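Local structure of metallophosphoesterase (Clostridium thermocellum, 4J6O) at residues A[93-102]-A[170-178]; A[195-206]-A[217-225]. The protein probably removes 2',3' phosphates from RNA ends as the manganese-binding, calcineurin-like phosphatase domain of the bacterial Pnkp-Hen1 RNA repair system. All blocks are in the same frame, centred on the assembly; numbering follows the deposited sequence. Where two conformers were deposited one is given.

Contact 1. Residues A[93-102]-A[170-178]; sequences PGNHDVKLLR and VREFALYGE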
# COMPACT_ATOMS: atom_id res chain seq x y z
N PRO A 93 6.04 0.18 0.70
CA PRO A 93 5.67 -0.54 1.90
C PRO A 93 4.74 0.23 2.83
O PRO A 93 4.87 1.42 3.01
CB PRO A 93 7.04 -0.75 2.58
CG PRO A 93 7.78 0.52 2.26
CD PRO A 93 7.38 0.76 0.77
N GLY A 94 3.81 -0.51 3.46
CA GLY A 94 3.02 0.04 4.55
C GLY A 94 3.64 -0.38 5.89
O GLY A 94 4.48 -1.32 5.95
N ASN A 95 3.18 0.25 6.97
CA ASN A 95 3.65 -0.07 8.29
C ASN A 95 3.41 -1.55 8.65
O ASN A 95 4.23 -2.20 9.34
CB ASN A 95 3.02 0.91 9.33
CG ASN A 95 1.46 1.08 9.20
OD1 ASN A 95 0.82 1.18 8.10
ND2 ASN A 95 0.84 1.16 10.38
N HIS A 96 2.26 -2.07 8.23
CA HIS A 96 1.95 -3.45 8.57
C HIS A 96 2.89 -4.40 7.87
O HIS A 96 3.23 -5.46 8.44
CB HIS A 96 0.47 -3.77 8.18
CG HIS A 96 -0.53 -3.11 9.06
ND1 HIS A 96 -1.27 -3.79 10.00
CD2 HIS A 96 -0.92 -1.80 9.15
CE1 HIS A 96 -2.05 -2.94 10.65
NE2 HIS A 96 -1.85 -1.73 10.16
N ASP A 97 3.26 -4.08 6.64
CA ASP A 97 4.16 -4.96 5.88
C ASP A 97 5.53 -5.06 6.56
O ASP A 97 6.09 -6.17 6.72
CB ASP A 97 4.34 -4.43 4.45
CG ASP A 97 2.97 -4.18 3.73
OD1 ASP A 97 2.05 -4.99 3.86
OD2 ASP A 97 2.88 -3.15 3.05
N VAL A 98 6.08 -3.91 6.89
CA VAL A 98 7.42 -3.82 7.52
C VAL A 98 7.41 -4.47 8.89
O VAL A 98 8.38 -5.13 9.30
CB VAL A 98 7.89 -2.35 7.58
CG1 VAL A 98 9.13 -2.15 8.49
CG2 VAL A 98 8.20 -1.89 6.17
N LYS A 99 6.31 -4.28 9.63
CA LYS A 99 6.24 -4.93 10.94
C LYS A 99 6.19 -6.45 10.75
O LYS A 99 6.78 -7.21 11.53
CB LYS A 99 5.01 -4.47 11.70
CG LYS A 99 4.72 -5.29 12.96
CD LYS A 99 3.79 -4.50 13.88
CE LYS A 99 3.36 -5.35 15.06
NZ LYS A 99 2.17 -4.76 15.73
N LEU A 100 5.50 -6.92 9.71
CA LEU A 100 5.46 -8.35 9.46
C LEU A 100 6.84 -8.86 9.15
O LEU A 100 7.22 -9.94 9.62
CB LEU A 100 4.54 -8.70 8.28
CG LEU A 100 4.61 -10.16 7.79
CD1 LEU A 100 4.14 -11.19 8.81
CD2 LEU A 100 3.82 -10.31 6.45
N LEU A 101 7.58 -8.09 8.33
CA LEU A 101 8.97 -8.47 8.01
C LEU A 101 9.83 -8.60 9.27
O LEU A 101 10.59 -9.59 9.42
CB LEU A 101 9.60 -7.51 7.00
CG LEU A 101 11.10 -7.72 6.71
CD1 LEU A 101 11.33 -9.09 6.20
CD2 LEU A 101 11.59 -6.72 5.71
N ARG A 102 9.68 -7.66 10.20
CA ARG A 102 10.45 -7.73 11.47
C ARG A 102 10.07 -8.98 12.24
O ARG A 102 10.92 -9.62 12.83
CB ARG A 102 10.19 -6.49 12.31
CG ARG A 102 10.85 -5.30 11.69
CD ARG A 102 10.45 -3.99 12.33
NE ARG A 102 11.10 -2.91 11.60
CZ ARG A 102 10.66 -1.66 11.55
NH1 ARG A 102 9.55 -1.33 12.20
NH2 ARG A 102 11.34 -0.75 10.85
N VAL A 170 13.34 9.68 6.06
CA VAL A 170 12.35 9.71 4.98
C VAL A 170 11.60 8.40 4.88
O VAL A 170 10.37 8.39 4.63
CB VAL A 170 13.01 10.08 3.63
CG1 VAL A 170 11.97 10.09 2.51
CG2 VAL A 170 13.67 11.44 3.74
N ARG A 171 12.29 7.28 5.12
CA ARG A 171 11.60 6.02 5.08
C ARG A 171 10.60 5.92 6.27
O ARG A 171 9.46 5.47 6.10
CB ARG A 171 12.58 4.85 5.08
CG ARG A 171 11.88 3.54 5.24
CD ARG A 171 12.84 2.38 5.38
NE ARG A 171 12.22 1.14 4.88
CZ ARG A 171 11.87 0.10 5.63
NH1 ARG A 171 12.06 0.10 6.97
NH2 ARG A 171 11.32 -0.95 5.03
N GLU A 172 10.99 6.43 7.43
CA GLU A 172 10.03 6.41 8.53
C GLU A 172 8.78 7.25 8.23
O GLU A 172 7.64 6.88 8.60
CB GLU A 172 10.71 6.93 9.83
CG GLU A 172 11.88 6.11 10.21
CD GLU A 172 12.57 6.65 11.49
OE1 GLU A 172 11.97 7.51 12.18
OE2 GLU A 172 13.71 6.21 11.78
N PHE A 173 8.99 8.39 7.55
CA PHE A 173 7.84 9.22 7.14
C PHE A 173 6.90 8.43 6.22
O PHE A 173 5.69 8.42 6.43
CB PHE A 173 8.30 10.51 6.46
CG PHE A 173 7.20 11.52 6.31
CD1 PHE A 173 6.26 11.41 5.28
CD2 PHE A 173 7.04 12.55 7.21
CE1 PHE A 173 5.23 12.31 5.17
CE2 PHE A 173 5.99 13.45 7.11
CZ PHE A 173 5.09 13.35 6.07
N ALA A 174 7.50 7.71 5.28
CA ALA A 174 6.67 6.92 4.34
C ALA A 174 5.80 5.90 5.05
O ALA A 174 4.70 5.55 4.64
CB ALA A 174 7.57 6.20 3.32
N LEU A 175 6.33 5.34 6.12
CA LEU A 175 5.63 4.28 6.80
C LEU A 175 4.59 4.76 7.79
O LEU A 175 3.53 4.15 7.94
CB LEU A 175 6.63 3.39 7.55
CG LEU A 175 7.64 2.62 6.71
CD1 LEU A 175 8.66 1.91 7.58
CD2 LEU A 175 6.91 1.57 5.87
N TYR A 176 4.90 5.84 8.52
CA TYR A 176 4.23 6.29 9.75
C TYR A 176 3.82 7.78 9.71
O TYR A 176 3.13 8.24 10.62
CB TYR A 176 5.20 6.12 10.99
CG TYR A 176 5.84 4.75 11.15
CD1 TYR A 176 5.06 3.62 11.41
CD2 TYR A 176 7.20 4.58 11.05
CE1 TYR A 176 5.64 2.35 11.54
CE2 TYR A 176 7.79 3.34 11.17
CZ TYR A 176 7.02 2.22 11.42
OH TYR A 176 7.66 0.99 11.53
N GLY A 177 4.37 8.55 8.78
CA GLY A 177 4.26 9.99 8.83
C GLY A 177 5.09 10.51 10.00
O GLY A 177 6.02 9.82 10.46
N GLU A 178 4.74 11.70 10.48
CA GLU A 178 5.39 12.24 11.69
C GLU A 178 4.43 12.86 12.68
O GLU A 178 3.24 13.06 12.41
CB GLU A 178 6.51 13.23 11.33
CG GLU A 178 6.04 14.56 10.82
CD GLU A 178 7.16 15.37 10.16
OE1 GLU A 178 6.91 16.54 9.81
OE2 GLU A 178 8.29 14.84 10.04
O HOH W 1 5.58 -1.27 11.50
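Leu-175 pushes its CD2 methyl into the start of helix 95-102, between Pro-93 and Val-98. CD2 lies 3.5 Å from Pro-93 O and 3.7 Å from Val-98 CG2. The Leu-175 side chain crosses both partners at about a right angle. Its CG stands anti to the carbonyl carbon (chi1 -64°) and CD1 and CD2 reach across to the other helix, although the CB bond is not aimed there. Asn-95 sits beside it, with CB 3.6 Å from Leu-175 O and 3.7 Å from Tyr-176 CE1. The ring of Tyr-176 has CB of its own neighbour Leu-175 over one face.

The outer part of the contact is polar. Arg-102 NH1 gives a hydrogen bond to Tyr-176 OH at 3.1 Å, with an N-H...O angle of 148°. The hydroxyl is met at the edge of the guanidinium, somewhat tilted from its plane, and ring and guanidinium planes are 28° apart. Water 1 meets the same hydroxyl and donates to Asn-95 O. Val-98 CG1 covers one face of the Arg-102 guanidinium. Arg-171 runs extended from the other helix and brings NH2 to 3.5 Å from Val-98 CG2. Its NH1 comes within 4.0 Å of Arg-102 NH2, so two like charges lie close at this rim.

Gly-94 is the N-cap of helix 95-102, and its N bonds to Asp-97 OD2 at 2.8 Å. Asp-97 OD2 also accepts from Asp-65 N, next to the metal. His-96 N bonds to Asp-65 OD1, His-96 stacks edge-to-face on His-21, and Asp-65 and His-21 are manganese ligands. The sequence Gly-94, Asn-95, His-96 is the GNH motif of calcineurin-like phosphoesterases. Here the second helix packs against that motif's loop and helix, at the border of the metal site.

Contact 2. Residues A[195-206]-A[217-225]; sequences ASDYRGKALVVY and VNNTINIDT
Strands 203-206 and 220-222 run parallel, 8° apart and 4.8 Å between axes, and pair Val-204 with Thr-220, Val-205 with Ile-221 and Tyr-206 with Asn-222. The ladder alternates Val-204 N to Asn-219 O, Ile-221 N to Val-204 O, Tyr-206 N to Ile-221 O and Ile-223 N to Tyr-206 O. Both belong to the mixed sheet of the calcineurin-like alpha/beta fold, with strand 151-154 on the far side of 203-206.

On one face, Val-205 and Ile-221 run alongside each other in the same direction, with their CG2 methyls 3.9 Å apart.

The other face carries Tyr-206. Its CG sits between the backbone N and the carbonyl carbon (chi1 70°), and the ring folds over the neighbouring strand. Asn-222 CB makes a CH-pi contact over its face, 4.0 Å from the ring centroid. Water 3 reaches the ring edge in plane and joins Tyr-206 OH to Thr-220 OG1. Thr-220 OG1 also gives its proton to a lone pair of Val-217 O, 2.6 Å away. Thr-220 CG2 branches toward Tyr-198, 3.4 Å from Tyr-198 CD2. Asn-219 places OD1 3.7 Å from Leu-203 CD1, and its CB meets the Tyr-198 ring edge.

Asn-222 OD1 accepts from Asp-224 N in an Asx turn, while its ND2 bonds to Thr-209 O.

At the loop end, Asn-218 ND2 bonds to Ala-195 O at 2.7 Å, in both the amide and the carbonyl plane, and weakly to Ser-196 O. Arg-199 NH1 holds Ser-196 O, at 2.7 Å and nearly straight (174°), and Tyr-198 O. Asn-218 OD1 lies over that guanidinium. Ala-195 O is gripped twice, by Asn-218 ND2 and Tyr-198 N. Asn-218 thus reaches across while Arg-199 clamps the turn within its own segment, which holds the turn to the entry of strand 220-222.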
# COMPACT_ATOMS: atom_id res chain seq x y z
N ALA A 195 -0.35 17.17 4.89
CA ALA A 195 -1.00 17.46 3.61
C ALA A 195 -1.57 18.89 3.58
O ALA A 195 -1.58 19.56 2.54
CB ALA A 195 -2.09 16.42 3.30
N SER A 196 -2.02 19.37 4.73
CA SER A 196 -2.48 20.76 4.79
C SER A 196 -1.41 21.79 4.47
O SER A 196 -1.69 22.83 3.88
CB SER A 196 -3.16 21.08 6.11
OG SER A 196 -4.40 20.42 6.13
N ASP A 197 -0.17 21.48 4.83
CA ASP A 197 0.91 22.42 4.63
C ASP A 197 1.63 22.17 3.32
O ASP A 197 2.61 22.86 3.03
CB ASP A 197 1.92 22.32 5.77
CG ASP A 197 1.38 22.85 7.09
OD1 ASP A 197 0.42 23.66 7.07
OD2 ASP A 197 1.92 22.45 8.14
N TYR A 198 1.18 21.18 2.55
CA TYR A 198 1.87 20.79 1.32
C TYR A 198 1.64 21.78 0.15
O TYR A 198 0.51 22.15 -0.18
CB TYR A 198 1.43 19.37 0.90
CG TYR A 198 2.17 18.83 -0.30
CD1 TYR A 198 3.46 18.34 -0.18
CD2 TYR A 198 1.56 18.79 -1.56
CE1 TYR A 198 4.16 17.83 -1.28
CE2 TYR A 198 2.23 18.26 -2.65
CZ TYR A 198 3.53 17.79 -2.52
OH TYR A 198 4.25 17.27 -3.58
N ARG A 199 2.76 22.18 -0.45
CA ARG A 199 2.74 23.12 -1.56
C ARG A 199 3.70 22.62 -2.65
O ARG A 199 4.20 23.39 -3.45
CB ARG A 199 3.16 24.52 -1.08
CG ARG A 199 2.25 25.13 -0.03
CD ARG A 199 0.81 25.22 -0.53
NE ARG A 199 -0.09 25.90 0.39
CZ ARG A 199 -0.71 25.34 1.43
NH1 ARG A 199 -0.53 24.05 1.73
NH2 ARG A 199 -1.51 26.07 2.19
N GLY A 200 3.93 21.32 -2.67
CA GLY A 200 4.89 20.74 -3.59
C GLY A 200 4.32 20.59 -5.00
O GLY A 200 3.09 20.60 -5.22
N LYS A 201 5.22 20.43 -5.96
CA LYS A 201 4.85 20.32 -7.35
C LYS A 201 4.18 18.98 -7.67
O LYS A 201 3.22 18.94 -8.44
CB LYS A 201 6.09 20.50 -8.23
CG LYS A 201 6.00 19.84 -9.61
CD LYS A 201 7.38 19.70 -10.25
CE LYS A 201 7.35 18.86 -11.52
NZ LYS A 201 8.73 18.41 -11.86
N ALA A 202 4.71 17.90 -7.10
CA ALA A 202 4.21 16.56 -7.44
C ALA A 202 2.87 16.30 -6.79
O ALA A 202 2.64 16.66 -5.63
CB ALA A 202 5.14 15.52 -7.00
N LEU A 203 1.98 15.67 -7.54
CA LEU A 203 0.78 15.14 -6.94
C LEU A 203 1.19 13.96 -6.05
O LEU A 203 1.90 13.07 -6.53
CB LEU A 203 -0.10 14.62 -8.07
CG LEU A 203 -1.28 13.73 -7.68
CD1 LEU A 203 -2.30 14.52 -6.90
CD2 LEU A 203 -1.93 13.16 -8.96
N VAL A 204 0.75 13.92 -4.78
CA VAL A 204 1.11 12.80 -3.92
C VAL A 204 -0.11 11.97 -3.70
O VAL A 204 -1.10 12.45 -3.15
CB VAL A 204 1.62 13.27 -2.51
CG1 VAL A 204 2.10 12.08 -1.69
CG2 VAL A 204 2.71 14.35 -2.69
N VAL A 205 -0.04 10.70 -4.13
CA VAL A 205 -1.16 9.76 -3.90
C VAL A 205 -0.66 8.81 -2.80
O VAL A 205 0.41 8.22 -2.92
CB VAL A 205 -1.48 9.02 -5.17
CG1 VAL A 205 -2.66 8.09 -4.97
CG2 VAL A 205 -1.77 10.01 -6.32
N TYR A 206 -1.45 8.70 -1.74
CA TYR A 206 -1.02 7.96 -0.57
C TYR A 206 -2.21 7.30 0.10
O TYR A 206 -3.34 7.45 -0.39
CB TYR A 206 -0.23 8.90 0.40
CG TYR A 206 -1.10 9.96 1.07
CD1 TYR A 206 -1.56 11.09 0.38
CD2 TYR A 206 -1.40 9.83 2.41
CE1 TYR A 206 -2.35 12.02 1.02
CE2 TYR A 206 -2.19 10.76 3.07
CZ TYR A 206 -2.68 11.84 2.35
OH TYR A 206 -3.44 12.77 2.99
N VAL A 217 -6.47 17.05 -0.75
CA VAL A 217 -6.05 18.25 -0.02
C VAL A 217 -4.79 18.79 -0.71
O VAL A 217 -3.76 18.13 -0.68
CB VAL A 217 -5.68 17.91 1.45
CG1 VAL A 217 -5.11 19.11 2.17
CG2 VAL A 217 -6.88 17.34 2.22
N ASN A 218 -4.91 20.00 -1.27
CA ASN A 218 -3.85 20.58 -2.07
C ASN A 218 -3.51 19.54 -3.11
O ASN A 218 -4.38 18.81 -3.56
CB ASN A 218 -2.64 20.93 -1.20
CG ASN A 218 -2.99 21.93 -0.10
OD1 ASN A 218 -3.59 22.97 -0.35
ND2 ASN A 218 -2.64 21.59 1.14
N ASN A 219 -2.24 19.42 -3.47
CA ASN A 219 -1.88 18.49 -4.50
C ASN A 219 -1.70 17.09 -3.90
O ASN A 219 -0.67 16.47 -4.16
CB ASN A 219 -0.56 18.92 -5.16
CG ASN A 219 -0.43 18.47 -6.60
OD1 ASN A 219 -1.41 18.08 -7.24
ND2 ASN A 219 0.78 18.54 -7.14
N THR A 220 -2.65 16.61 -3.10
CA THR A 220 -2.45 15.30 -2.46
C THR A 220 -3.77 14.59 -2.40
O THR A 220 -4.79 15.24 -2.31
CB THR A 220 -1.88 15.36 -0.98
OG1 THR A 220 -2.88 15.76 -0.04
CG2 THR A 220 -0.69 16.34 -0.87
N ILE A 221 -3.74 13.27 -2.32
CA ILE A 221 -5.02 12.55 -2.14
C ILE A 221 -4.79 11.25 -1.40
O ILE A 221 -3.92 10.45 -1.77
CB ILE A 221 -5.72 12.28 -3.50
CG1 ILE A 221 -7.07 11.55 -3.28
CG2 ILE A 221 -4.83 11.55 -4.51
CD1 ILE A 221 -7.93 11.51 -4.53
N ASN A 222 -5.57 11.04 -0.36
CA ASN A 222 -5.46 9.82 0.42
C ASN A 222 -6.54 8.89 -0.13
O ASN A 222 -7.74 9.23 -0.10
CB ASN A 222 -5.75 10.16 1.88
CG ASN A 222 -5.74 8.93 2.80
OD1 ASN A 222 -5.75 7.79 2.34
ND2 ASN A 222 -5.75 9.17 4.13
N ILE A 223 -6.12 7.75 -0.65
CA ILE A 223 -7.10 6.83 -1.25
C ILE A 223 -7.35 5.54 -0.43
O ILE A 223 -7.88 4.55 -0.95
CB ILE A 223 -6.68 6.44 -2.69
CG1 ILE A 223 -5.36 5.67 -2.72
CG2 ILE A 223 -6.63 7.68 -3.60
CD1 ILE A 223 -5.09 5.04 -4.13
N ASP A 224 -6.97 5.55 0.85
CA ASP A 224 -7.36 4.42 1.71
C ASP A 224 -8.79 4.58 2.20
O ASP A 224 -9.01 5.28 3.19
CB ASP A 224 -6.42 4.32 2.92
CG ASP A 224 -6.75 3.14 3.82
OD1 ASP A 224 -7.67 2.39 3.46
OD2 ASP A 224 -6.07 2.96 4.88
N THR A 225 -9.72 3.92 1.50
CA THR A 225 -11.15 4.02 1.79
C THR A 225 -11.60 2.83 2.62
O THR A 225 -12.78 2.51 2.65
CB THR A 225 -11.93 4.17 0.48
OG1 THR A 225 -11.40 3.27 -0.51
CG2 THR A 225 -11.74 5.61 0.00
O HOH W 2 0.12 21.54 -3.37
O HOH W 3 -4.79 14.41 1.27

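Overall arrangement
From the N terminus, the chain first passes Asp-19, His-21 and Asp-65, three of the residues at the manganese site. It then enters 93-102, and contact 1 closes when 170-178 returns to it after 67 residues, which include helices 115-122 and 127-138 and strands 143-146 and 151-154. Contact 2 follows in series and closes a short loop of 10 residues between 195-206 and 217-225. The two loops neither nest nor cross. The centres of contact 1 and contact 2 are about 18 Å apart, and their nearest atoms about 7 Å. Contact 1 joins two helices near the metal. Contact 2 joins neighbouring strands of the six-stranded sheet. Trp-194 bridges them, meeting Phe-173 and Tyr-206 edge-to-face.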